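Local coordinates for uncharacterized egV family protein COG1307 (Ruminococcus gnavus, PDB 3JR7), which is of unknown function but probably binds a lipid such as a fatty acid, at residues G41-I49 with C82-S91; K23-E31 with A139-V150. All blocks are in the same frame, centred on the assembly; numbering follows the deposited sequence.

How the interactions relate
Interactions 1 and 2 sit on neighbouring, parallel strands of the same sheet, 42-51 and 22-27, with their centres about 13 Å apart. In sequence, interaction 1 is nested inside the long loop that interaction 2 closes. Lys23 bridges them: its NZ forms a salt bridge with Glu43 OE1 at 2.9 Å and lies 2.7 Å from Ser91 O, a probable hydrogen bond. Both contacts also reach the pocket that holds a polyether molecule, probably from the crystallisation liquor. Leu47 and Cys82 of interaction 1 and Ala139 of interaction 2 belong to it, the side chains of Leu47 and Ala139 each lying about 4 Å from the ligand.

Interaction 1 (G41-I49 with C82-S91); sequences GFEHVALGI and CPSPERYMES
Val45 CG1 sits over one face of the Tyr88 ring, 4.2 Å from the ring centroid and nearly on its normal, a CH-pi contact. The Arg87 guanidinium meets the other segment at its edge instead: Ala46 O lies in its plane and accepts from Arg87 NH1 at 3.0 Å, with an N-H...O angle of 162°. The arginine chain, bent at two of its torsions, brings NH1 to this oxygen. A water also donates to Ala46 O and accepts a weak bond from Arg87 NH2, so the carbonyl is gripped twice.

Val45 holds CG1 opposite its own backbone nitrogen (chi1 172°), and this branch also presses on Pro83 CB at 3.4 Å, tighter than usual van der Waals contact. CG2 faces Ser91, whose OG donates to Tyr88 O one turn back in the helix. Leu47 continues the apolar seam, its CG 3.7 Å from Pro83 CD and its CD2 against Cys82 CA. Ser84 is the N-cap, its OG accepting from Arg87 N at 3.1 Å. Tyr88 OH bonds to Ser111 beyond the contact.

Cutting Arg87 back to an alanine would remove the NH1 donor and probably leave Ala46 O to the water, itself short of one partner. Helix 85-91 packs on the sheet nearly antiparallel to strand 42-45 (163°, 9.6 Å between axes), as in alpha/beta domains. The chemistry divides in two: apolar packing of Val45 and Leu47 joins the strand and the residues after it to the helix and its Cys82-Pro83 lead-in, while one charged donor secures the peptide at Ala46.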
ATOM      1  N   GLY A  41     -16.299   5.521  -6.809  1.00 37.19           N
ATOM      2  CA  GLY A  41     -15.284   6.537  -7.036  1.00 34.39           C
ATOM      3  C   GLY A  41     -13.831   6.026  -7.001  1.00 31.32           C
ATOM      4  O   GLY A  41     -12.930   6.816  -7.250  1.00 30.30           O
ATOM      5  N   PHE A  42     -13.587   4.751  -6.695  1.00 28.22           N
ATOM      6  CA  PHE A  42     -12.208   4.204  -6.675  1.00 26.10           C
ATOM      7  C   PHE A  42     -11.962   3.274  -7.834  1.00 26.17           C
ATOM      8  O   PHE A  42     -12.815   2.430  -8.133  1.00 26.95           O
ATOM      9  CB  PHE A  42     -11.927   3.440  -5.377  1.00 25.44           C
ATOM     10  CG  PHE A  42     -12.159   4.266  -4.118  1.00 25.17           C
ATOM     11  CD1 PHE A  42     -11.185   5.133  -3.650  1.00 24.92           C
ATOM     12  CD2 PHE A  42     -13.386   4.208  -3.445  1.00 24.07           C
ATOM     13  CE1 PHE A  42     -11.425   5.921  -2.496  1.00 23.21           C
ATOM     14  CE2 PHE A  42     -13.633   4.983  -2.323  1.00 25.00           C
ATOM     15  CZ  PHE A  42     -12.637   5.852  -1.840  1.00 23.52           C
ATOM     16  N   GLU A  43     -10.801   3.394  -8.470  1.00 24.79           N
ATOM     17  CA  GLU A  43     -10.458   2.569  -9.610  1.00 24.51           C
ATOM     18  C   GLU A  43      -9.027   2.112  -9.489  1.00 23.38           C
ATOM     19  O   GLU A  43      -8.154   2.908  -9.117  1.00 21.98           O
ATOM     20  CB  GLU A  43     -10.613   3.374 -10.908  1.00 25.41           C
ATOM     21  CG  GLU A  43     -10.126   2.663 -12.115  1.00 28.86           C
ATOM     22  CD  GLU A  43     -10.339   3.423 -13.437  1.00 32.57           C
ATOM     23  OE1 GLU A  43     -11.289   4.191 -13.546  1.00 34.86           O
ATOM     24  OE2 GLU A  43      -9.555   3.187 -14.384  1.00 35.29           O
ATOM     25  N   HIS A  44      -8.767   0.850  -9.803  1.00 22.18           N
ATOM     26  CA  HIS A  44      -7.403   0.329  -9.771  1.00 22.72           C
ATOM     27  C   HIS A  44      -6.790   0.467 -11.162  1.00 22.69           C
ATOM     28  O   HIS A  44      -7.479   0.327 -12.158  1.00 23.77           O
ATOM     29  CB  HIS A  44      -7.327  -1.177  -9.413  1.00 23.53           C
ATOM     30  CG  HIS A  44      -7.424  -1.490  -7.950  1.00 24.01           C
ATOM     31  ND1 HIS A  44      -6.606  -0.895  -7.000  1.00 22.75           N
ATOM     32  CD2 HIS A  44      -8.158  -2.416  -7.286  1.00 24.67           C
ATOM     33  CE1 HIS A  44      -6.868  -1.407  -5.812  1.00 23.73           C
ATOM     34  NE2 HIS A  44      -7.822  -2.318  -5.951  1.00 27.57           N
ATOM     35  N   VAL A  45      -5.482   0.679 -11.187  1.00 22.37           N
ATOM     36  CA  VAL A  45      -4.617   0.487 -12.341  1.00 23.85           C
ATOM     37  C   VAL A  45      -3.661  -0.629 -11.986  1.00 23.73           C
ATOM     38  O   VAL A  45      -2.912  -0.539 -10.984  1.00 24.80           O
ATOM     39  CB  VAL A  45      -3.886   1.801 -12.734  1.00 24.30           C
ATOM     40  CG1 VAL A  45      -2.842   1.571 -13.792  1.00 25.69           C
ATOM     41  CG2 VAL A  45      -4.920   2.797 -13.250  1.00 23.75           C
ATOM     42  N   ALA A  46      -3.701  -1.704 -12.774  1.00 24.06           N
ATOM     43  CA  ALA A  46      -3.043  -2.965 -12.422  1.00 23.75           C
ATOM     44  C   ALA A  46      -1.572  -2.972 -12.730  1.00 24.18           C
ATOM     45  O   ALA A  46      -1.131  -2.472 -13.792  1.00 23.95           O
ATOM     46  CB  ALA A  46      -3.740  -4.146 -13.150  1.00 24.90           C
ATOM     47  N   LEU A  47      -0.801  -3.511 -11.788  1.00 22.63           N
ATOM     48  CA  LEU A  47       0.574  -3.881 -12.052  1.00 22.77           C
ATOM     49  C   LEU A  47       0.644  -5.273 -12.661  1.00 23.57           C
ATOM     50  O   LEU A  47      -0.352  -6.000 -12.678  1.00 23.53           O
ATOM     51  CB  LEU A  47       1.400  -3.864 -10.753  1.00 22.37           C
ATOM     52  CG  LEU A  47       1.886  -2.503 -10.290  1.00 20.83           C
ATOM     53  CD1 LEU A  47       0.815  -1.752  -9.456  1.00 20.81           C
ATOM     54  CD2 LEU A  47       3.222  -2.642  -9.548  1.00 18.06           C
ATOM     55  N   GLY A  48       1.821  -5.636 -13.154  1.00 24.81           N
ATOM     56  CA  GLY A  48       2.083  -7.003 -13.672  1.00 24.80           C
ATOM     57  C   GLY A  48       2.849  -7.862 -12.690  1.00 25.46           C
ATOM     58  O   GLY A  48       3.635  -7.352 -11.907  1.00 24.29           O
ATOM     59  N   ILE A  49       2.625  -9.183 -12.731  1.00 26.33           N
ATOM     60  CA  ILE A  49       3.395 -10.124 -11.916  1.00 27.48           C
ATOM     61  C   ILE A  49       3.905 -11.192 -12.857  1.00 27.90           C
ATOM     62  O   ILE A  49       3.160 -11.670 -13.675  1.00 28.18           O
ATOM     63  CB  ILE A  49       2.553 -10.785 -10.811  1.00 27.69           C
ATOM     64  CG1 ILE A  49       2.110  -9.766  -9.769  1.00 27.81           C
ATOM     65  CG2 ILE A  49       3.330 -11.970 -10.112  1.00 26.43           C
ATOM     66  CD1 ILE A  49       0.794 -10.167  -9.093  1.00 27.53           C
ATOM     67  N   CYS A  82       5.532  -2.114 -12.957  1.00 25.82           N
ATOM     68  CA  CYS A  82       4.581  -1.033 -12.667  1.00 26.01           C
ATOM     69  C   CYS A  82       3.634  -0.825 -13.872  1.00 26.01           C
ATOM     70  O   CYS A  82       3.879  -1.334 -14.955  1.00 27.12           O
ATOM     71  CB  CYS A  82       5.354   0.233 -12.312  1.00 25.18           C
ATOM     72  SG  CYS A  82       6.309   0.902 -13.736  1.00 29.15           S
ATOM     73  N   PRO A  83       2.517  -0.115 -13.690  1.00 25.84           N
ATOM     74  CA  PRO A  83       1.659   0.145 -14.851  1.00 25.88           C
ATOM     75  C   PRO A  83       2.350   1.097 -15.797  1.00 25.85           C
ATOM     76  O   PRO A  83       3.250   1.816 -15.357  1.00 24.76           O
ATOM     77  CB  PRO A  83       0.454   0.864 -14.234  1.00 25.94           C
ATOM     78  CG  PRO A  83       0.530   0.572 -12.787  1.00 25.41           C
ATOM     79  CD  PRO A  83       1.977   0.513 -12.477  1.00 25.55           C
ATOM     80  N   SER A  84       1.948   1.095 -17.066  1.00 25.83           N
ATOM     81  CA  SER A  84       2.548   1.953 -18.056  1.00 25.77           C
ATOM     82  C   SER A  84       1.946   3.353 -17.993  1.00 25.61           C
ATOM     83  O   SER A  84       0.818   3.535 -17.562  1.00 25.19           O
ATOM     84  CB  SER A  84       2.297   1.395 -19.450  1.00 25.98           C
ATOM     85  OG  SER A  84       0.944   1.560 -19.765  1.00 23.92           O
ATOM     86  N   PRO A  85       2.674   4.340 -18.514  1.00 25.78           N
ATOM     87  CA  PRO A  85       2.118   5.694 -18.522  1.00 25.48           C
ATOM     88  C   PRO A  85       0.825   5.755 -19.318  1.00 25.84           C
ATOM     89  O   PRO A  85      -0.060   6.541 -18.986  1.00 24.25           O
ATOM     90  CB  PRO A  85       3.211   6.519 -19.189  1.00 24.73           C
ATOM     91  CG  PRO A  85       4.491   5.742 -18.825  1.00 25.31           C
ATOM     92  CD  PRO A  85       4.100   4.316 -18.863  1.00 25.99           C
ATOM     93  N   GLU A  86       0.704   4.906 -20.337  1.00 26.68           N
ATOM     94  CA  GLU A  86      -0.445   4.957 -21.212  1.00 27.59           C
ATOM     95  C   GLU A  86      -1.677   4.468 -20.496  1.00 26.69           C
ATOM     96  O   GLU A  86      -2.748   5.020 -20.690  1.00 25.72           O
ATOM     97  CB  GLU A  86      -0.199   4.129 -22.476  1.00 29.17           C
ATOM     98  CG  GLU A  86       0.873   4.784 -23.383  1.00 33.30           C
ATOM     99  CD  GLU A  86       2.333   4.626 -22.860  1.00 37.80           C
ATOM    100  OE1 GLU A  86       2.621   3.661 -22.095  1.00 34.87           O
ATOM    101  OE2 GLU A  86       3.196   5.458 -23.280  1.00 41.75           O
ATOM    102  N   ARG A  87      -1.524   3.434 -19.665  1.00 25.95           N
ATOM    103  CA  ARG A  87      -2.634   2.989 -18.865  1.00 26.10           C
ATOM    104  C   ARG A  87      -3.091   4.067 -17.880  1.00 24.14           C
ATOM    105  O   ARG A  87      -4.278   4.201 -17.619  1.00 23.47           O
ATOM    106  CB  ARG A  87      -2.291   1.747 -18.067  1.00 27.63           C
ATOM    107  CG  ARG A  87      -3.423   0.741 -18.033  1.00 34.92           C
ATOM    108  CD  ARG A  87      -3.094  -0.468 -18.950  1.00 42.04           C
ATOM    109  NE  ARG A  87      -1.668  -0.764 -18.771  1.00 47.01           N
ATOM    110  CZ  ARG A  87      -1.104  -1.194 -17.626  1.00 46.14           C
ATOM    111  NH1 ARG A  87      -1.857  -1.454 -16.524  1.00 45.39           N
ATOM    112  NH2 ARG A  87       0.228  -1.364 -17.605  1.00 42.03           N
ATOM    113  N   TYR A  88      -2.153   4.787 -17.279  1.00 23.29           N
ATOM    114  CA  TYR A  88      -2.545   5.839 -16.347  1.00 23.10           C
ATOM    115  C   TYR A  88      -3.281   6.939 -17.099  1.00 23.33           C
ATOM    116  O   TYR A  88      -4.345   7.418 -16.669  1.00 21.87           O
ATOM    117  CB  TYR A  88      -1.337   6.386 -15.621  1.00 23.48           C
ATOM    118  CG  TYR A  88      -0.940   5.628 -14.373  1.00 22.55           C
ATOM    119  CD1 TYR A  88      -1.751   5.667 -13.231  1.00 23.12           C
ATOM    120  CD2 TYR A  88       0.304   4.979 -14.283  1.00 21.66           C
ATOM    121  CE1 TYR A  88      -1.392   5.031 -12.104  1.00 21.52           C
ATOM    122  CE2 TYR A  88       0.701   4.370 -13.101  1.00 20.85           C
ATOM    123  CZ  TYR A  88      -0.176   4.395 -12.033  1.00 22.06           C
ATOM    124  OH  TYR A  88       0.174   3.808 -10.860  1.00 23.22           O
HETATM  125  N   MSE A  89      -2.719   7.322 -18.253  1.00 24.15           N
HETATM  126  CA  MSE A  89      -3.377   8.350 -19.079  1.00 25.31           C
HETATM  127  C   MSE A  89      -4.819   8.008 -19.389  1.00 25.30           C
HETATM  128  O   MSE A  89      -5.713   8.843 -19.246  1.00 24.47           O
HETATM  129  CB  MSE A  89      -2.616   8.606 -20.386  1.00 25.70           C
HETATM  130  CG  MSE A  89      -3.222   9.775 -21.179  1.00 29.68           C
HETATM  131 SE   MSE A  89      -2.582   9.839 -23.020  1.00 38.70          SE
HETATM  132  CE  MSE A  89      -3.883   8.557 -23.748  1.00 37.13           C
ATOM    133  N   GLU A  90      -5.054   6.787 -19.815  1.00 26.48           N
ATOM    134  CA  GLU A  90      -6.404   6.359 -20.151  1.00 27.24           C
ATOM    135  C   GLU A  90      -7.341   6.416 -18.937  1.00 26.18           C
ATOM    136  O   GLU A  90      -8.514   6.760 -19.074  1.00 25.76           O
ATOM    137  CB  GLU A  90      -6.380   4.946 -20.760  1.00 28.91           C
ATOM    138  CG  GLU A  90      -5.668   4.894 -22.130  1.00 34.09           C
ATOM    139  CD  GLU A  90      -5.267   3.475 -22.602  1.00 41.01           C
ATOM    140  OE1 GLU A  90      -5.697   2.477 -21.970  1.00 44.38           O
ATOM    141  OE2 GLU A  90      -4.511   3.375 -23.613  1.00 45.28           O
ATOM    142  N   SER A  91      -6.832   6.110 -17.744  1.00 25.59           N
ATOM    143  CA  SER A  91      -7.651   6.195 -16.530  1.00 24.82           C
ATOM    144  C   SER A  91      -8.000   7.639 -16.165  1.00 23.97           C
ATOM    145  O   SER A  91      -8.991   7.889 -15.485  1.00 23.43           O
ATOM    146  CB  SER A  91      -6.971   5.509 -15.349  1.00 24.75           C
ATOM    147  OG  SER A  91      -5.899   6.316 -14.795  1.00 25.15           O
TER
HETATM  148  O   HOH W   1       0.470  -3.730 -15.757  1.00 40.49           O

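Interaction 2 (K23-E31 with A139-V150)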
ATOM      1  N   LYS A  23     -12.475  11.266  -9.321  1.00 22.16           N
ATOM      2  CA  LYS A  23     -12.159   9.850  -9.287  1.00 21.95           C
ATOM      3  C   LYS A  23     -10.825   9.661  -8.539  1.00 20.19           C
ATOM      4  O   LYS A  23      -9.924  10.495  -8.678  1.00 19.72           O
ATOM      5  CB  LYS A  23     -12.113   9.290 -10.701  1.00 22.49           C
ATOM      6  CG  LYS A  23     -12.041   7.799 -10.766  1.00 25.44           C
ATOM      7  CD  LYS A  23     -12.310   7.250 -12.190  1.00 30.06           C
ATOM      8  CE  LYS A  23     -11.167   7.526 -13.201  1.00 31.20           C
ATOM      9  NZ  LYS A  23     -11.326   6.836 -14.627  1.00 29.92           N
ATOM     10  N   VAL A  24     -10.720   8.581  -7.774  1.00 19.06           N
ATOM     11  CA  VAL A  24      -9.477   8.168  -7.092  1.00 19.37           C
ATOM     12  C   VAL A  24      -8.932   6.910  -7.714  1.00 19.88           C
ATOM     13  O   VAL A  24      -9.544   5.821  -7.607  1.00 20.38           O
ATOM     14  CB  VAL A  24      -9.655   7.910  -5.584  1.00 19.71           C
ATOM     15  CG1 VAL A  24      -8.261   7.701  -4.912  1.00 19.95           C
ATOM     16  CG2 VAL A  24     -10.431   9.078  -4.905  1.00 20.72           C
ATOM     17  N   ILE A  25      -7.812   7.062  -8.405  1.00 18.83           N
ATOM     18  CA  ILE A  25      -7.129   5.967  -9.060  1.00 20.04           C
ATOM     19  C   ILE A  25      -6.002   5.493  -8.125  1.00 19.62           C
ATOM     20  O   ILE A  25      -5.220   6.288  -7.651  1.00 20.43           O
ATOM     21  CB  ILE A  25      -6.489   6.433 -10.372  1.00 20.09           C
ATOM     22  CG1 ILE A  25      -7.577   7.007 -11.328  1.00 23.33           C
ATOM     23  CG2 ILE A  25      -5.690   5.292 -11.024  1.00 19.98           C
ATOM     24  CD1 ILE A  25      -7.003   7.802 -12.439  1.00 25.85           C
ATOM     25  N   VAL A  26      -5.921   4.210  -7.893  1.00 18.72           N
ATOM     26  CA  VAL A  26      -4.949   3.617  -6.996  1.00 18.76           C
ATOM     27  C   VAL A  26      -4.268   2.488  -7.734  1.00 19.20           C
ATOM     28  O   VAL A  26      -4.953   1.683  -8.390  1.00 20.32           O
ATOM     29  CB  VAL A  26      -5.656   3.076  -5.746  1.00 18.45           C
ATOM     30  CG1 VAL A  26      -4.617   2.559  -4.715  1.00 16.66           C
ATOM     31  CG2 VAL A  26      -6.539   4.168  -5.136  1.00 19.40           C
ATOM     32  N   ASP A  27      -2.934   2.394  -7.682  1.00 19.56           N
ATOM     33  CA  ASP A  27      -2.309   1.238  -8.295  1.00 19.90           C
ATOM     34  C   ASP A  27      -2.691  -0.015  -7.502  1.00 20.47           C
ATOM     35  O   ASP A  27      -3.186   0.074  -6.378  1.00 19.99           O
ATOM     36  CB  ASP A  27      -0.790   1.379  -8.524  1.00 21.11           C
ATOM     37  CG  ASP A  27       0.036   1.385  -7.234  1.00 21.40           C
ATOM     38  OD1 ASP A  27      -0.316   0.715  -6.226  1.00 23.86           O
ATOM     39  OD2 ASP A  27       1.115   2.006  -7.279  1.00 21.76           O
ATOM     40  N   SER A  28      -2.528  -1.185  -8.122  1.00 20.96           N
ATOM     41  CA  SER A  28      -3.215  -2.393  -7.620  1.00 21.77           C
ATOM     42  C   SER A  28      -2.617  -2.876  -6.284  1.00 21.63           C
ATOM     43  O   SER A  28      -3.204  -3.651  -5.582  1.00 21.76           O
ATOM     44  CB  SER A  28      -3.166  -3.493  -8.662  1.00 22.15           C
ATOM     45  OG  SER A  28      -1.851  -3.889  -8.896  1.00 17.95           O
ATOM     46  N   CYS A  29      -1.457  -2.362  -5.921  1.00 21.67           N
ATOM     47  CA  CYS A  29      -0.877  -2.704  -4.617  1.00 21.27           C
ATOM     48  C   CYS A  29      -1.802  -2.276  -3.487  1.00 20.62           C
ATOM     49  O   CYS A  29      -1.956  -2.993  -2.484  1.00 21.09           O
ATOM     50  CB  CYS A  29       0.524  -2.105  -4.461  1.00 21.06           C
ATOM     51  SG  CYS A  29       1.325  -2.685  -2.962  1.00 21.12           S
ATOM     52  N   GLY A  30      -2.466  -1.146  -3.668  1.00 20.14           N
ATOM     53  CA  GLY A  30      -3.324  -0.605  -2.649  1.00 21.06           C
ATOM     54  C   GLY A  30      -4.629  -1.348  -2.580  1.00 22.23           C
ATOM     55  O   GLY A  30      -5.409  -1.264  -3.540  1.00 21.25           O
ATOM     56  N   GLU A  31      -4.902  -2.024  -1.452  1.00 22.27           N
ATOM     57  CA  GLU A  31      -6.106  -2.853  -1.344  1.00 23.64           C
ATOM     58  C   GLU A  31      -7.364  -2.001  -1.276  1.00 23.94           C
ATOM     59  O   GLU A  31      -7.306  -0.925  -0.760  1.00 23.70           O
ATOM     60  CB  GLU A  31      -6.055  -3.755  -0.082  1.00 23.78           C
ATOM     61  CG  GLU A  31      -5.023  -4.856  -0.061  1.00 23.68           C
ATOM     62  CD  GLU A  31      -3.598  -4.383   0.131  1.00 23.76           C
ATOM     63  OE1 GLU A  31      -3.380  -3.236   0.629  1.00 23.55           O
ATOM     64  OE2 GLU A  31      -2.695  -5.182  -0.200  1.00 24.60           O
ATOM     65  N   ALA A 139       2.999   1.491   0.789  1.00 19.43           N
ATOM     66  CA  ALA A 139       2.557   0.376  -0.030  1.00 18.37           C
ATOM     67  C   ALA A 139       1.273  -0.119   0.604  1.00 18.22           C
ATOM     68  O   ALA A 139       0.943   0.236   1.745  1.00 18.28           O
ATOM     69  CB  ALA A 139       3.597  -0.755  -0.019  1.00 17.69           C
ATOM     70  N   SER A 140       0.551  -0.954  -0.123  1.00 19.04           N
ATOM     71  CA  SER A 140      -0.529  -1.769   0.431  1.00 19.09           C
ATOM     72  C   SER A 140      -1.548  -0.837   1.072  1.00 19.05           C
ATOM     73  O   SER A 140      -1.963   0.144   0.442  1.00 20.00           O
ATOM     74  CB  SER A 140       0.055  -2.821   1.405  1.00 19.83           C
ATOM     75  OG  SER A 140      -0.956  -3.583   2.099  1.00 20.59           O
ATOM     76  N   VAL A 141      -1.894  -1.082   2.319  1.00 18.53           N
ATOM     77  CA  VAL A 141      -2.915  -0.322   3.027  1.00 19.21           C
ATOM     78  C   VAL A 141      -2.522   1.135   3.333  1.00 19.77           C
ATOM     79  O   VAL A 141      -3.392   1.975   3.631  1.00 19.94           O
ATOM     80  CB  VAL A 141      -3.457  -1.027   4.327  1.00 19.46           C
ATOM     81  CG1 VAL A 141      -4.418  -2.183   3.959  1.00 18.46           C
ATOM     82  CG2 VAL A 141      -2.321  -1.459   5.243  1.00 19.73           C
ATOM     83  N   GLY A 142      -1.239   1.455   3.226  1.00 19.74           N
ATOM     84  CA  GLY A 142      -0.829   2.884   3.218  1.00 20.66           C
ATOM     85  C   GLY A 142      -1.546   3.620   2.068  1.00 19.91           C
ATOM     86  O   GLY A 142      -2.081   4.708   2.246  1.00 19.00           O
ATOM     87  N   GLU A 143      -1.587   2.995   0.888  1.00 20.61           N
ATOM     88  CA  GLU A 143      -2.288   3.591  -0.278  1.00 18.74           C
ATOM     89  C   GLU A 143      -3.796   3.656  -0.031  1.00 19.11           C
ATOM     90  O   GLU A 143      -4.474   4.651  -0.359  1.00 19.06           O
ATOM     91  CB  GLU A 143      -1.994   2.776  -1.523  1.00 18.50           C
ATOM     92  CG  GLU A 143      -0.507   2.783  -1.927  1.00 20.59           C
ATOM     93  CD  GLU A 143      -0.210   1.862  -3.096  1.00 20.44           C
ATOM     94  OE1 GLU A 143      -0.841   2.016  -4.152  1.00 21.56           O
ATOM     95  OE2 GLU A 143       0.654   0.976  -2.944  1.00 20.72           O
ATOM     96  N   THR A 144      -4.327   2.579   0.546  1.00 19.50           N
ATOM     97  CA  THR A 144      -5.732   2.458   0.850  1.00 19.80           C
ATOM     98  C   THR A 144      -6.150   3.623   1.726  1.00 19.86           C
ATOM     99  O   THR A 144      -7.140   4.328   1.441  1.00 19.77           O
ATOM    100  CB  THR A 144      -6.022   1.149   1.619  1.00 19.62           C
ATOM    101  OG1 THR A 144      -5.451   0.030   0.921  1.00 19.17           O
ATOM    102  CG2 THR A 144      -7.493   0.966   1.809  1.00 20.90           C
ATOM    103  N   LEU A 145      -5.376   3.844   2.774  1.00 19.19           N
ATOM    104  CA  LEU A 145      -5.715   4.900   3.732  1.00 19.76           C
ATOM    105  C   LEU A 145      -5.655   6.303   3.101  1.00 20.13           C
ATOM    106  O   LEU A 145      -6.500   7.146   3.380  1.00 21.03           O
ATOM    107  CB  LEU A 145      -4.825   4.834   4.973  1.00 19.36           C
ATOM    108  CG  LEU A 145      -5.196   3.785   6.011  1.00 20.01           C
ATOM    109  CD1 LEU A 145      -4.085   3.678   7.064  1.00 20.53           C
ATOM    110  CD2 LEU A 145      -6.544   4.067   6.636  1.00 19.28           C
ATOM    111  N   ILE A 146      -4.691   6.518   2.226  1.00 20.84           N
ATOM    112  CA  ILE A 146      -4.589   7.776   1.459  1.00 20.44           C
ATOM    113  C   ILE A 146      -5.841   7.990   0.556  1.00 19.76           C
ATOM    114  O   ILE A 146      -6.433   9.058   0.590  1.00 18.99           O
ATOM    115  CB  ILE A 146      -3.279   7.818   0.630  1.00 20.20           C
ATOM    116  CG1 ILE A 146      -2.050   7.847   1.578  1.00 20.38           C
ATOM    117  CG2 ILE A 146      -3.227   9.042  -0.295  1.00 20.19           C
ATOM    118  CD1 ILE A 146      -0.748   7.489   0.881  1.00 15.74           C
ATOM    119  N   ALA A 147      -6.266   6.943  -0.158  1.00 19.18           N
ATOM    120  CA  ALA A 147      -7.479   6.966  -0.964  1.00 19.46           C
ATOM    121  C   ALA A 147      -8.701   7.348  -0.113  1.00 19.58           C
ATOM    122  O   ALA A 147      -9.522   8.192  -0.548  1.00 19.55           O
ATOM    123  CB  ALA A 147      -7.735   5.609  -1.660  1.00 18.27           C
ATOM    124  N   LEU A 148      -8.821   6.738   1.076  1.00 20.31           N
ATOM    125  CA  LEU A 148      -9.900   7.077   2.037  1.00 20.28           C
ATOM    126  C   LEU A 148      -9.862   8.547   2.468  1.00 20.64           C
ATOM    127  O   LEU A 148     -10.896   9.229   2.599  1.00 20.55           O
ATOM    128  CB  LEU A 148      -9.871   6.147   3.271  1.00 20.06           C
ATOM    129  CG  LEU A 148     -10.330   4.706   3.032  1.00 20.95           C
ATOM    130  CD1 LEU A 148     -10.101   3.781   4.179  1.00 21.04           C
ATOM    131  CD2 LEU A 148     -11.868   4.683   2.615  1.00 19.57           C
ATOM    132  N   LYS A 149      -8.660   9.050   2.677  1.00 20.57           N
ATOM    133  CA  LYS A 149      -8.500  10.442   3.049  1.00 20.48           C
ATOM    134  C   LYS A 149      -8.934  11.402   1.924  1.00 20.05           C
ATOM    135  O   LYS A 149      -9.558  12.418   2.191  1.00 19.11           O
ATOM    136  CB  LYS A 149      -7.030  10.704   3.461  1.00 20.94           C
ATOM    137  CG  LYS A 149      -6.723  12.101   4.027  1.00 22.02           C
ATOM    138  CD  LYS A 149      -7.619  12.474   5.244  1.00 23.89           C
ATOM    139  CE  LYS A 149      -7.187  11.839   6.516  1.00 26.43           C
ATOM    140  NZ  LYS A 149      -7.942  12.337   7.758  1.00 28.08           N
ATOM    141  N   VAL A 150      -8.594  11.078   0.675  1.00 20.01           N
ATOM    142  CA  VAL A 150      -9.073  11.861  -0.464  1.00 20.77           C
ATOM    143  C   VAL A 150     -10.596  11.956  -0.404  1.00 21.23           C
ATOM    144  O   VAL A 150     -11.170  13.046  -0.474  1.00 22.27           O
ATOM    145  CB  VAL A 150      -8.619  11.265  -1.841  1.00 20.20           C
ATOM    146  CG1 VAL A 150      -9.358  12.018  -2.997  1.00 19.24           C
ATOM    147  CG2 VAL A 150      -7.101  11.285  -1.964  1.00 20.24           C
TER
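Strand 23-27 and helix 141-150 run antiparallel, at 177° between their N-to-C directions and 9.3 Å at closest approach, and a type I turn from Asp27 to Gly30 carries the chain on to the helix start, where Gly30 CA makes a CA-H...O contact with Ser140 O. Val24 and Val26 face the helix: Ala147 CB touches Val24 CG1 and Val26 CG2, each at 3.9 Å, while Val24 CG2 and Val150 CG1 meet tip to tip at 3.7 Å.

From the strand's last residue onward the contact turns polar. Asp27 OD1 lies 2.5 Å from Glu143 OE1, short enough that one acid probably holds a proton; the two carboxylates cross at about a right angle. Asp27 OD2 is held by Ser111 OG and Leu104 N. Glu31, bent at chi2 (73°), turns its carboxylate back to the helix start, where Ser140 OG donates to OE1 at 2.9 Å from the syn side, 31° out of plane; Ser282 and Ser285 bind OE2. Thr144 OG1 donates to Glu31 O at 2.7 Å, on a lone pair, and Ser140 N makes a weak bond to Cys29 SG.

A helix laid against a parallel-paired strand, with the loop after the strand meeting the helix N-terminus, is characteristic of alpha/beta domains. Here that junction borders, through Ala139, the pocket that holds the polyether, which may mark a lipid site.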